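Local coordinates for protein nitroalkane oxidase (Podospora anserina, PDB 3MKH) that oxidises nitroalkanes to aldehydes or ketones with its FAD cofactor, releasing nitrite and reducing molecular oxygen to hydrogen peroxide, at residues G272-V277 / E350-A355; C359-V364 / I405-L410; K61-P66 / F97-G102; V277-V282 / A329-A334; E84-E89 / P233-V238. All coordinates share one frame; numbering follows the deposited sequence.

Contact 1: residues G272-V277 / E350-A355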
# COMPACT_ATOMS: atom_id res chain seq x y z
N GLY A 272 -20.44 11.96 -15.43
CA GLY A 272 -21.42 10.89 -15.30
C GLY A 272 -20.77 9.53 -15.48
O GLY A 272 -21.03 8.58 -14.73
N SER A 273 -19.90 9.42 -16.48
CA SER A 273 -19.27 8.13 -16.78
C SER A 273 -18.36 7.69 -15.63
O SER A 273 -18.20 6.49 -15.37
CB SER A 273 -18.48 8.20 -18.09
OG SER A 273 -17.36 9.05 -17.96
N ALA A 274 -17.76 8.67 -14.95
CA ALA A 274 -16.90 8.40 -13.79
C ALA A 274 -17.64 7.60 -12.70
O ALA A 274 -17.08 6.69 -12.09
CB ALA A 274 -16.36 9.72 -13.20
N VAL A 275 -18.90 7.96 -12.47
CA VAL A 275 -19.72 7.24 -11.50
C VAL A 275 -19.89 5.79 -11.94
O VAL A 275 -19.79 4.86 -11.15
CB VAL A 275 -21.12 7.90 -11.33
CG1 VAL A 275 -22.03 7.08 -10.40
CG2 VAL A 275 -20.98 9.34 -10.81
N LEU A 276 -20.14 5.60 -13.24
CA LEU A 276 -20.42 4.28 -13.78
C LEU A 276 -19.15 3.42 -13.82
O LEU A 276 -19.23 2.21 -13.72
CB LEU A 276 -21.07 4.38 -15.15
CG LEU A 276 -22.62 4.42 -15.16
CD1 LEU A 276 -23.24 4.83 -13.84
CD2 LEU A 276 -23.16 5.22 -16.32
N VAL A 277 -18.00 4.06 -13.97
CA VAL A 277 -16.72 3.36 -13.83
C VAL A 277 -16.54 2.84 -12.40
O VAL A 277 -15.99 1.75 -12.18
CB VAL A 277 -15.51 4.24 -14.26
CG1 VAL A 277 -14.18 3.60 -13.82
CG2 VAL A 277 -15.53 4.44 -15.78
N GLU A 350 -16.73 16.41 -7.62
CA GLU A 350 -15.63 15.83 -6.87
C GLU A 350 -15.90 14.38 -6.43
O GLU A 350 -14.99 13.55 -6.42
CB GLU A 350 -15.28 16.67 -5.62
CG GLU A 350 -13.92 16.27 -5.02
CD GLU A 350 -13.69 16.78 -3.60
OE1 GLU A 350 -14.65 16.81 -2.80
OE2 GLU A 350 -12.53 17.14 -3.28
N LEU A 351 -17.15 14.10 -6.05
CA LEU A 351 -17.50 12.74 -5.62
C LEU A 351 -17.51 11.75 -6.79
O LEU A 351 -17.12 10.61 -6.62
CB LEU A 351 -18.86 12.73 -4.91
CG LEU A 351 -18.92 13.49 -3.58
CD1 LEU A 351 -20.27 13.25 -2.89
CD2 LEU A 351 -17.77 13.11 -2.66
N ALA A 352 -17.97 12.19 -7.96
CA ALA A 352 -17.93 11.33 -9.14
C ALA A 352 -16.49 10.94 -9.45
O ALA A 352 -16.20 9.78 -9.62
CB ALA A 352 -18.57 12.03 -10.35
N LEU A 353 -15.61 11.94 -9.54
CA LEU A 353 -14.18 11.70 -9.72
C LEU A 353 -13.60 10.76 -8.66
O LEU A 353 -12.81 9.84 -8.97
CB LEU A 353 -13.41 13.02 -9.69
CG LEU A 353 -13.79 14.01 -10.79
CD1 LEU A 353 -13.32 15.43 -10.42
CD2 LEU A 353 -13.20 13.57 -12.10
N ALA A 354 -13.99 10.97 -7.41
CA ALA A 354 -13.52 10.10 -6.32
C ALA A 354 -13.93 8.64 -6.52
O ALA A 354 -13.11 7.72 -6.31
CB ALA A 354 -14.03 10.62 -4.96
N ALA A 355 -15.19 8.41 -6.90
CA ALA A 355 -15.66 7.04 -7.08
C ALA A 355 -14.84 6.39 -8.19
O ALA A 355 -14.40 5.25 -8.05
CB ALA A 355 -17.16 6.99 -7.43
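Ala-274, which follows a Ser-273 that faces another way with its OG hydrogen-bonded to Asp-399, the probable proton acceptor, is the first residue of segment 272-277 to meet the helix opposite. Adjacent positions of one helix thus face the probable catalytic residue and the helix interface. The CB of Ala-274 points at segment 350-355 and comes 3.6 Å from Ala-352 O, touching the carbonyl and not only the neighbouring methyl. The two alanine methyls, Ala-274 CB and Ala-352 CB, are 4.3 Å apart, a loose van der Waals pair. Ala-274 also packs on Arg-406 of helix 402-415.

The two helices, 262-298 and 345-374, belong to the all-helical C-terminal domain of the acyl-CoA dehydrogenase fold. Here they run in roughly the same direction, with their local axes 7.5 Å apart and inclined at 36°. So close an approach fits the short side chains at the crossing, where the CA atoms of Val-275 and Ala-352 are 5.0 Å apart.

Val-275 follows with one branch doing the work. Its CG1 lies anti to the backbone N (chi1 175°), which leaves CG2 beside that N and directed at Ala-352; CG2 to Ala-352 CB measures 3.6 Å. A beta-branched valine suits the place because it supplies a methyl from the flank of the helix without a long chain to accommodate. The same residue packs on Ala-335 and Met-338 of helix 311-340 and on Leu-75 of helix 75-88, filling a junction among four helices.

Contact 2: residues C359-V364 / I405-L410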
# COMPACT_ATOMS: atom_id res chain seq x y z
N CYS A 359 -12.53 3.22 -6.96
CA CYS A 359 -13.04 1.92 -7.35
C CYS A 359 -12.19 1.29 -8.45
O CYS A 359 -11.99 0.08 -8.45
CB CYS A 359 -14.51 2.03 -7.80
SG CYS A 359 -15.67 2.60 -6.49
N SER A 360 -11.70 2.10 -9.39
CA SER A 360 -10.88 1.54 -10.47
C SER A 360 -9.62 0.92 -9.87
O SER A 360 -9.24 -0.18 -10.24
CB SER A 360 -10.51 2.61 -11.51
OG SER A 360 -9.73 3.64 -10.93
N GLU A 361 -9.00 1.61 -8.92
CA GLU A 361 -7.75 1.13 -8.36
C GLU A 361 -7.99 -0.01 -7.37
O GLU A 361 -7.21 -0.97 -7.30
CB GLU A 361 -6.95 2.30 -7.75
CG GLU A 361 -6.40 3.20 -8.85
CD GLU A 361 -5.67 4.44 -8.36
OE1 GLU A 361 -5.33 4.51 -7.15
OE2 GLU A 361 -5.41 5.33 -9.19
N ALA A 362 -9.10 0.08 -6.64
CA ALA A 362 -9.49 -1.01 -5.75
C ALA A 362 -9.81 -2.31 -6.50
O ALA A 362 -9.56 -3.39 -5.98
CB ALA A 362 -10.65 -0.59 -4.86
N ALA A 363 -10.37 -2.21 -7.70
CA ALA A 363 -10.58 -3.40 -8.53
C ALA A 363 -9.27 -4.11 -8.93
O ALA A 363 -9.17 -5.35 -8.85
CB ALA A 363 -11.41 -3.05 -9.79
N VAL A 364 -8.28 -3.35 -9.36
CA VAL A 364 -6.98 -3.93 -9.70
C VAL A 364 -6.35 -4.63 -8.48
O VAL A 364 -5.92 -5.78 -8.56
CB VAL A 364 -6.01 -2.86 -10.28
CG1 VAL A 364 -4.64 -3.47 -10.59
CG2 VAL A 364 -6.63 -2.21 -11.53
N ILE A 405 -5.50 12.80 -15.89
CA ILE A 405 -6.78 13.51 -16.07
C ILE A 405 -7.59 13.63 -14.78
O ILE A 405 -7.74 14.74 -14.24
CB ILE A 405 -7.62 12.86 -17.18
CG1 ILE A 405 -6.82 12.88 -18.49
CG2 ILE A 405 -8.98 13.58 -17.32
CD1 ILE A 405 -7.63 12.59 -19.74
N ARG A 406 -8.11 12.51 -14.29
CA ARG A 406 -8.97 12.54 -13.10
C ARG A 406 -8.31 13.26 -11.90
O ARG A 406 -8.94 14.14 -11.30
CB ARG A 406 -9.47 11.14 -12.73
CG ARG A 406 -10.22 10.39 -13.86
CD ARG A 406 -11.24 11.27 -14.59
NE ARG A 406 -12.23 10.43 -15.29
CZ ARG A 406 -13.50 10.77 -15.51
NH1 ARG A 406 -13.97 11.95 -15.11
NH2 ARG A 406 -14.31 9.91 -16.13
N ARG A 407 -7.07 12.93 -11.55
CA ARG A 407 -6.44 13.63 -10.43
C ARG A 407 -6.15 15.12 -10.71
O ARG A 407 -6.12 15.93 -9.77
CB ARG A 407 -5.19 12.91 -9.92
CG ARG A 407 -5.47 11.57 -9.24
CD ARG A 407 -4.20 11.01 -8.52
NE ARG A 407 -4.52 9.78 -7.79
CZ ARG A 407 -4.44 8.56 -8.32
NH1 ARG A 407 -4.00 8.39 -9.57
NH2 ARG A 407 -4.78 7.51 -7.60
N ARG A 408 -5.91 15.48 -11.97
CA ARG A 408 -5.72 16.89 -12.36
C ARG A 408 -7.03 17.66 -12.18
O ARG A 408 -7.02 18.84 -11.83
CB ARG A 408 -5.27 17.03 -13.82
CG ARG A 408 -3.92 16.44 -14.15
CD ARG A 408 -2.90 16.72 -13.06
NE ARG A 408 -2.44 15.46 -12.51
CZ ARG A 408 -2.22 15.21 -11.22
NH1 ARG A 408 -2.39 16.16 -10.30
NH2 ARG A 408 -1.81 14.00 -10.86
N HIS A 409 -8.16 17.02 -12.46
CA HIS A 409 -9.43 17.66 -12.19
C HIS A 409 -9.65 17.87 -10.68
O HIS A 409 -10.01 18.96 -10.26
CB HIS A 409 -10.58 16.90 -12.84
CG HIS A 409 -10.64 17.07 -14.33
ND1 HIS A 409 -11.70 17.69 -14.96
CD2 HIS A 409 -9.76 16.74 -15.30
CE1 HIS A 409 -11.48 17.72 -16.26
NE2 HIS A 409 -10.31 17.15 -16.50
N LEU A 410 -9.39 16.84 -9.88
CA LEU A 410 -9.48 16.98 -8.43
C LEU A 410 -8.59 18.14 -7.94
O LEU A 410 -9.00 18.96 -7.11
CB LEU A 410 -9.09 15.67 -7.74
CG LEU A 410 -10.11 14.55 -7.96
CD1 LEU A 410 -9.58 13.19 -7.49
CD2 LEU A 410 -11.43 14.89 -7.26
O HOH W 1 -3.57 5.66 -10.87
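Glu-361 OE2 is held in a salt bridge by Arg-407 NH2, 2.8 Å away, and is also approached by a water at a notably short 2.5 Å. The pair joins helix 345-374 to helix 402-415 in the helical C-terminal domain of the acyl-CoA dehydrogenase fold. The two side chains reach toward each other from opposite directions, each extended beyond CG, and this length lets them span helices whose backbones stay well apart. NH2 meets OE2 on the syn side, 17° out of the carboxylate plane, with an N-H...O angle of 148°. The flat groups are not coplanar: carboxylate and guanidinium planes stand 38° apart, although the carboxylate lies at the guanidinium edge.

With an alanine in place of Glu-361, Arg-407 would probably lose its anionic mate and the water one of its anchors, leaving the guanidinium freer to turn. Nearby, Asn-402 packs against both side chains, while Asp-315 of the second subunit packs on Arg-407, placing the pair beside a subunit boundary. The water completes a small ring across the contact: it donates to OE2 and accepts from Arg-407 NH1 at 3.1 Å.

Contact 3: residues K61-P66 / F97-G102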
# COMPACT_ATOMS: atom_id res chain seq x y z
N LYS A 61 -33.09 3.01 -25.31
CA LYS A 61 -34.06 4.00 -24.83
C LYS A 61 -33.70 4.47 -23.42
O LYS A 61 -33.88 5.64 -23.06
CB LYS A 61 -35.48 3.41 -24.82
CG LYS A 61 -35.96 2.86 -26.17
CD LYS A 61 -37.41 2.38 -26.08
CE LYS A 61 -37.63 1.08 -26.84
NZ LYS A 61 -39.08 0.75 -27.02
N GLY A 62 -33.20 3.53 -22.62
CA GLY A 62 -32.79 3.80 -21.25
C GLY A 62 -31.54 4.65 -21.11
O GLY A 62 -31.23 5.13 -20.03
N GLN A 63 -30.82 4.84 -22.21
CA GLN A 63 -29.63 5.68 -22.20
C GLN A 63 -29.95 7.11 -22.62
O GLN A 63 -29.08 7.96 -22.63
CB GLN A 63 -28.56 5.09 -23.14
CG GLN A 63 -28.05 3.75 -22.69
CD GLN A 63 -27.18 3.07 -23.73
OE1 GLN A 63 -27.20 3.43 -24.91
NE2 GLN A 63 -26.40 2.09 -23.29
N ILE A 64 -31.19 7.36 -23.01
CA ILE A 64 -31.58 8.67 -23.51
C ILE A 64 -32.45 9.37 -22.48
O ILE A 64 -33.34 8.77 -21.87
CB ILE A 64 -32.27 8.57 -24.89
CG1 ILE A 64 -31.25 8.10 -25.94
CG2 ILE A 64 -32.87 9.92 -25.33
CD1 ILE A 64 -31.87 7.74 -27.28
N SER A 65 -32.19 10.65 -22.25
CA SER A 65 -32.90 11.34 -21.18
C SER A 65 -34.39 11.54 -21.51
O SER A 65 -34.76 11.68 -22.67
CB SER A 65 -32.21 12.67 -20.91
OG SER A 65 -32.98 13.72 -21.42
N PRO A 66 -35.26 11.53 -20.49
CA PRO A 66 -36.69 11.78 -20.71
C PRO A 66 -36.94 13.07 -21.49
O PRO A 66 -37.92 13.15 -22.23
CB PRO A 66 -37.24 11.92 -19.29
CG PRO A 66 -36.34 11.00 -18.47
CD PRO A 66 -34.96 11.22 -19.08
N PHE A 97 -22.61 -0.06 -23.12
CA PHE A 97 -22.46 1.16 -22.33
C PHE A 97 -21.79 2.29 -23.12
O PHE A 97 -22.08 3.47 -22.90
CB PHE A 97 -21.67 0.87 -21.04
CG PHE A 97 -22.31 -0.17 -20.16
CD1 PHE A 97 -23.69 -0.34 -20.19
CD2 PHE A 97 -21.56 -0.96 -19.32
CE1 PHE A 97 -24.31 -1.29 -19.38
CE2 PHE A 97 -22.15 -1.91 -18.51
CZ PHE A 97 -23.54 -2.08 -18.54
N ALA A 98 -20.90 1.92 -24.04
CA ALA A 98 -20.19 2.92 -24.84
C ALA A 98 -21.15 3.71 -25.74
O ALA A 98 -20.94 4.90 -26.00
CB ALA A 98 -19.10 2.25 -25.68
N THR A 99 -22.21 3.06 -26.20
CA THR A 99 -23.22 3.78 -26.99
C THR A 99 -23.90 4.80 -26.07
O THR A 99 -24.23 5.90 -26.48
CB THR A 99 -24.27 2.82 -27.60
OG1 THR A 99 -23.69 2.14 -28.73
CG2 THR A 99 -25.53 3.57 -28.05
N GLY A 100 -24.07 4.43 -24.81
CA GLY A 100 -24.65 5.36 -23.84
C GLY A 100 -23.77 6.57 -23.62
O GLY A 100 -24.25 7.70 -23.51
N LEU A 101 -22.46 6.36 -23.58
CA LEU A 101 -21.52 7.47 -23.46
C LEU A 101 -21.58 8.37 -24.69
O LEU A 101 -21.53 9.61 -24.58
CB LEU A 101 -20.09 6.94 -23.23
CG LEU A 101 -19.00 8.03 -23.15
CD1 LEU A 101 -19.23 8.99 -21.99
CD2 LEU A 101 -17.61 7.41 -23.07
N GLY A 102 -21.70 7.76 -25.87
CA GLY A 102 -21.81 8.51 -27.10
C GLY A 102 -23.06 9.38 -27.16
O GLY A 102 -23.05 10.46 -27.75
O HOH W 2 -26.44 7.70 -21.72
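Gln-63 lays its amide group against the backbone of Gly-100, where Gln-63 CD is 3.4 Å from Gly-100 CA. This joins the loop between helices 48-56 and 75-88 to helix 90-109 within the N-terminal helical domain of the acyl-CoA dehydrogenase fold. The tight part is here. Glycine suits the spot because a CB on Gly-100 would press on the glutamine amide carbon. Gln-63 OE1 also reaches the methyl of Thr-99, 3.6 Å from CG2; in that threonine OG1 sits beside the backbone N (chi1 -76°) and turns to Tyr-51, which puts CG2 anti to the same N.

Gln-63 OE1 is close to Gly-100 N without the angle of a hydrogen bond. The amide's firm polar anchor is instead NE2, which donates to Ile-96 O one turn earlier on the helix. A leucine in place of Gln-63 would probably leave Ile-96 O without this side-chain donor.

On the looser side the two backbones do not touch directly, and a water spans the distance between them. It donates both ways, to Gln-63 O and to Gly-100 O, each at 2.8 Å.

Contact 4: residues V277-V282 / A329-A334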
# COMPACT_ATOMS: atom_id res chain seq x y z
N VAL A 277 -18.00 4.06 -13.97
CA VAL A 277 -16.72 3.36 -13.83
C VAL A 277 -16.54 2.84 -12.40
O VAL A 277 -15.99 1.75 -12.18
CB VAL A 277 -15.51 4.24 -14.26
CG1 VAL A 277 -14.18 3.60 -13.82
CG2 VAL A 277 -15.53 4.44 -15.78
N GLY A 278 -17.01 3.62 -11.43
CA GLY A 278 -17.06 3.16 -10.05
C GLY A 278 -17.81 1.84 -10.00
O GLY A 278 -17.34 0.82 -9.47
N ALA A 279 -18.98 1.83 -10.63
CA ALA A 279 -19.81 0.65 -10.61
C ALA A 279 -19.17 -0.53 -11.37
O ALA A 279 -19.35 -1.69 -10.97
CB ALA A 279 -21.20 0.96 -11.14
N MET A 280 -18.42 -0.25 -12.43
CA MET A 280 -17.69 -1.33 -13.13
C MET A 280 -16.67 -1.96 -12.19
O MET A 280 -16.47 -3.18 -12.17
CB MET A 280 -16.96 -0.82 -14.37
CG MET A 280 -17.85 -0.17 -15.40
SD MET A 280 -16.86 0.48 -16.77
CE MET A 280 -18.18 0.95 -17.88
N GLY A 281 -15.99 -1.09 -11.44
CA GLY A 281 -15.05 -1.54 -10.43
C GLY A 281 -15.71 -2.46 -9.41
O GLY A 281 -15.18 -3.54 -9.10
N VAL A 282 -16.85 -2.04 -8.88
CA VAL A 282 -17.59 -2.85 -7.91
C VAL A 282 -17.95 -4.21 -8.49
O VAL A 282 -17.85 -5.23 -7.81
CB VAL A 282 -18.89 -2.14 -7.43
CG1 VAL A 282 -19.66 -3.03 -6.44
CG2 VAL A 282 -18.58 -0.77 -6.81
N ALA A 329 -20.55 1.71 -1.70
CA ALA A 329 -21.07 2.80 -0.87
C ALA A 329 -20.68 4.15 -1.46
O ALA A 329 -21.52 5.05 -1.60
CB ALA A 329 -20.55 2.66 0.57
N LEU A 330 -19.39 4.29 -1.81
CA LEU A 330 -18.88 5.51 -2.43
C LEU A 330 -19.52 5.76 -3.80
O LEU A 330 -19.94 6.88 -4.10
CB LEU A 330 -17.35 5.47 -2.56
CG LEU A 330 -16.76 6.71 -3.26
CD1 LEU A 330 -17.19 7.96 -2.53
CD2 LEU A 330 -15.24 6.65 -3.36
N THR A 331 -19.60 4.71 -4.62
CA THR A 331 -20.22 4.86 -5.94
C THR A 331 -21.67 5.35 -5.81
O THR A 331 -22.11 6.22 -6.56
CB THR A 331 -20.17 3.55 -6.75
OG1 THR A 331 -18.81 3.25 -7.08
CG2 THR A 331 -20.96 3.68 -8.04
N TRP A 332 -22.43 4.76 -4.89
CA TRP A 332 -23.85 5.16 -4.73
C TRP A 332 -23.99 6.58 -4.18
O TRP A 332 -24.89 7.33 -4.57
CB TRP A 332 -24.59 4.15 -3.86
CG TRP A 332 -24.87 2.84 -4.57
CD1 TRP A 332 -24.35 2.42 -5.76
CD2 TRP A 332 -25.75 1.80 -4.13
NE1 TRP A 332 -24.84 1.18 -6.09
CE2 TRP A 332 -25.71 0.77 -5.11
CE3 TRP A 332 -26.58 1.63 -3.01
CZ2 TRP A 332 -26.45 -0.40 -4.99
CZ3 TRP A 332 -27.31 0.46 -2.90
CH2 TRP A 332 -27.24 -0.54 -3.89
N LYS A 333 -23.11 6.96 -3.26
CA LYS A 333 -23.10 8.34 -2.77
C LYS A 333 -22.88 9.33 -3.93
O LYS A 333 -23.60 10.32 -4.07
CB LYS A 333 -22.05 8.53 -1.66
CG LYS A 333 -21.78 9.99 -1.30
CD LYS A 333 -23.01 10.69 -0.73
CE LYS A 333 -22.72 12.21 -0.55
NZ LYS A 333 -23.84 12.99 0.06
N ALA A 334 -21.87 9.05 -4.76
CA ALA A 334 -21.58 9.89 -5.91
C ALA A 334 -22.76 9.90 -6.89
O ALA A 334 -23.10 10.94 -7.44
CB ALA A 334 -20.30 9.42 -6.64
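Thr-331 points its side chain at helix 262-298 and sets its two branches on neighbouring residues there: OG1 on Gly-278 and CG2 on Ala-279. The two helices, 262-298 and 311-340, run antiparallel in the helical bundle of the acyl-CoA dehydrogenase C-terminal domain. Their local axes are 9.1 Å apart, with 158° between their directions.

The branching of Thr-331 decides how it fits. OG1 lies beside the backbone N and anti to the carbonyl carbon (chi1 -67°), which brings it over the backbone of Gly-278, 3.4 Å from Gly-278 C. That is van der Waals contact; the hydrogen bond of the hydroxyl goes back along its own helix to Ala-327 O, so a polar group can be buried here without seeking a partner across the interface. CG2 takes the other position, anti to the backbone N, and meets Ala-279 at two places, 3.7 Å from Ala-279 N and 4.1 Å from Ala-279 CB. Glycine suits position 278 because a CB there would point at Thr-331 and run into OG1, and the small alanine next to it leaves space for the threonine methyl.

Val-282, one turn further on, also points toward helix 311-340, and its side chain meets that of Thr-331 at a slant. It packs as well on Ala-327 and Arg-328. From helix 345-374, Cys-359 comes against Thr-331 as a third element of the bundle. The branch of Val-282 that approaches the threonine is CG2, 4.0 Å from Thr-331 OG1.

Contact 5: residues E84-E89 / P233-V238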
# COMPACT_ATOMS: atom_id res chain seq x y z
N GLU A 84 -23.93 -5.20 -12.03
CA GLU A 84 -24.35 -6.54 -12.36
C GLU A 84 -23.73 -7.00 -13.70
O GLU A 84 -23.20 -8.11 -13.79
CB GLU A 84 -25.88 -6.63 -12.40
CG GLU A 84 -26.41 -8.01 -12.82
CD GLU A 84 -25.96 -9.15 -11.89
OE1 GLU A 84 -25.64 -8.89 -10.71
OE2 GLU A 84 -25.95 -10.30 -12.35
N CYS A 85 -23.80 -6.16 -14.73
CA CYS A 85 -23.28 -6.56 -16.04
C CYS A 85 -21.79 -6.84 -16.00
O CYS A 85 -21.33 -7.84 -16.56
CB CYS A 85 -23.60 -5.52 -17.12
SG CYS A 85 -25.34 -5.43 -17.49
N TYR A 86 -21.04 -5.98 -15.33
CA TYR A 86 -19.60 -6.18 -15.20
C TYR A 86 -19.21 -7.38 -14.35
O TYR A 86 -18.13 -7.95 -14.53
CB TYR A 86 -18.88 -4.90 -14.73
CG TYR A 86 -18.13 -4.25 -15.86
CD1 TYR A 86 -18.82 -3.80 -16.98
CD2 TYR A 86 -16.75 -4.14 -15.84
CE1 TYR A 86 -18.16 -3.23 -18.04
CE2 TYR A 86 -16.07 -3.56 -16.92
CZ TYR A 86 -16.79 -3.11 -18.00
OH TYR A 86 -16.17 -2.53 -19.08
N SER A 87 -20.07 -7.77 -13.42
CA SER A 87 -19.77 -8.94 -12.62
C SER A 87 -19.91 -10.20 -13.48
O SER A 87 -19.47 -11.27 -13.09
CB SER A 87 -20.69 -9.03 -11.39
OG SER A 87 -21.98 -9.52 -11.75
N VAL A 88 -20.54 -10.06 -14.64
CA VAL A 88 -20.86 -11.21 -15.47
C VAL A 88 -20.08 -11.27 -16.79
O VAL A 88 -19.46 -12.28 -17.09
CB VAL A 88 -22.37 -11.30 -15.79
CG1 VAL A 88 -22.64 -12.39 -16.82
CG2 VAL A 88 -23.18 -11.56 -14.51
N GLU A 89 -20.12 -10.20 -17.57
CA GLU A 89 -19.43 -10.19 -18.87
C GLU A 89 -19.08 -8.76 -19.25
O GLU A 89 -19.86 -8.06 -19.89
CB GLU A 89 -20.27 -10.91 -19.95
CG GLU A 89 -19.91 -10.59 -21.42
CD GLU A 89 -18.46 -10.82 -21.75
OE1 GLU A 89 -17.78 -11.58 -21.02
OE2 GLU A 89 -17.98 -10.23 -22.73
N PRO A 233 -5.67 -6.76 -23.84
CA PRO A 233 -5.63 -8.00 -23.04
C PRO A 233 -6.98 -8.41 -22.43
O PRO A 233 -7.15 -9.58 -22.08
CB PRO A 233 -4.63 -7.67 -21.93
CG PRO A 233 -4.72 -6.21 -21.78
CD PRO A 233 -4.95 -5.66 -23.18
N GLY A 234 -7.91 -7.47 -22.29
CA GLY A 234 -9.30 -7.76 -21.96
C GLY A 234 -10.21 -6.91 -22.84
O GLY A 234 -9.73 -6.20 -23.72
N HIS A 235 -11.52 -6.96 -22.61
CA HIS A 235 -12.48 -6.26 -23.47
C HIS A 235 -12.20 -6.59 -24.95
O HIS A 235 -12.13 -5.70 -25.80
CB HIS A 235 -12.43 -4.76 -23.24
CG HIS A 235 -12.78 -4.34 -21.84
ND1 HIS A 235 -11.84 -4.25 -20.83
CD2 HIS A 235 -13.96 -3.99 -21.28
CE1 HIS A 235 -12.43 -3.86 -19.71
NE2 HIS A 235 -13.72 -3.70 -19.95
N THR A 236 -12.06 -7.88 -25.23
CA THR A 236 -11.61 -8.34 -26.56
C THR A 236 -12.69 -8.25 -27.65
O THR A 236 -12.40 -8.39 -28.84
CB THR A 236 -11.06 -9.77 -26.49
OG1 THR A 236 -12.11 -10.69 -26.18
CG2 THR A 236 -9.96 -9.87 -25.42
N SER A 237 -13.94 -8.00 -27.24
CA SER A 237 -15.04 -7.82 -28.19
C SER A 237 -15.36 -6.33 -28.33
O SER A 237 -16.35 -5.94 -28.95
CB SER A 237 -16.30 -8.59 -27.76
OG SER A 237 -17.03 -7.88 -26.76
N VAL A 238 -14.51 -5.49 -27.74
CA VAL A 238 -14.72 -4.05 -27.82
C VAL A 238 -13.87 -3.46 -28.94
O VAL A 238 -12.69 -3.80 -29.06
CB VAL A 238 -14.36 -3.36 -26.49
CG1 VAL A 238 -14.38 -1.86 -26.66
CG2 VAL A 238 -15.33 -3.81 -25.38
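Tyr-86 and His-235 are joined by one hydrogen bond, with Tyr-86 OH 2.9 Å from His-235 NE2. Either group could supply the proton. The hydroxyl arrives at the edge of the imidazole, near its plane, and the angle at the hydrogen is 144°. Tyrosine and histidine suit a buried bond of this kind because each can donate or accept a hydrogen bond and each carries its polar atom at the far end of a rigid ring.

As an aromatic pair the two meet rim to rim, neither lying over the other's face. Their centroids are 5.9 Å apart and their planes make 42°, while the side chains themselves cross at about a right angle. The His-235 CG is anti to its carbonyl carbon (chi1 -61°), a turn that carries the imidazole out of its loop toward the tyrosine.

Among the polar links beyond the pair, the other imidazole nitrogen, His-235 ND1, bonds to Tyr-379 of the third subunit, so both ring nitrogens are engaged and the ring's rotation is probably fixed. The His-235 side chain lies about 5 Å from a bound FAD.

The contact ties the end of helix 75-88 to the loop between strands 224-228 and 242-251, bringing the N-terminal helices to the beta domain of the acyl-CoA dehydrogenase fold. Leu-94 of helix 90-109 and Thr-391 of helix 385-392 pack against both side chains, and Met-280 and Leu-284 of helix 262-298 against the tyrosine.

Along the chain, contacts 3 and 5 interleave first, contact 5 on helix 75-88 and contact 3 on helix 90-109; contact 4 then falls within the span of contact 1, and contact 2 follows. Contacts 1, 2 and 4 form one cluster in the C-terminal helical domain: contacts 1 and 4 share helix 262-298 and have centres about 7 Å apart, while contacts 1 and 2 share helix 345-374 at about 9 Å. Contacts 3 and 5, with centres about 18 Å apart, bring in the N-terminal helices. Phe-97 packs on Met-280 and Tyr-86, linking contacts 3, 4 and 5, so N-terminal and C-terminal helices pack together, and contact 5 alone adds the link to the beta domain.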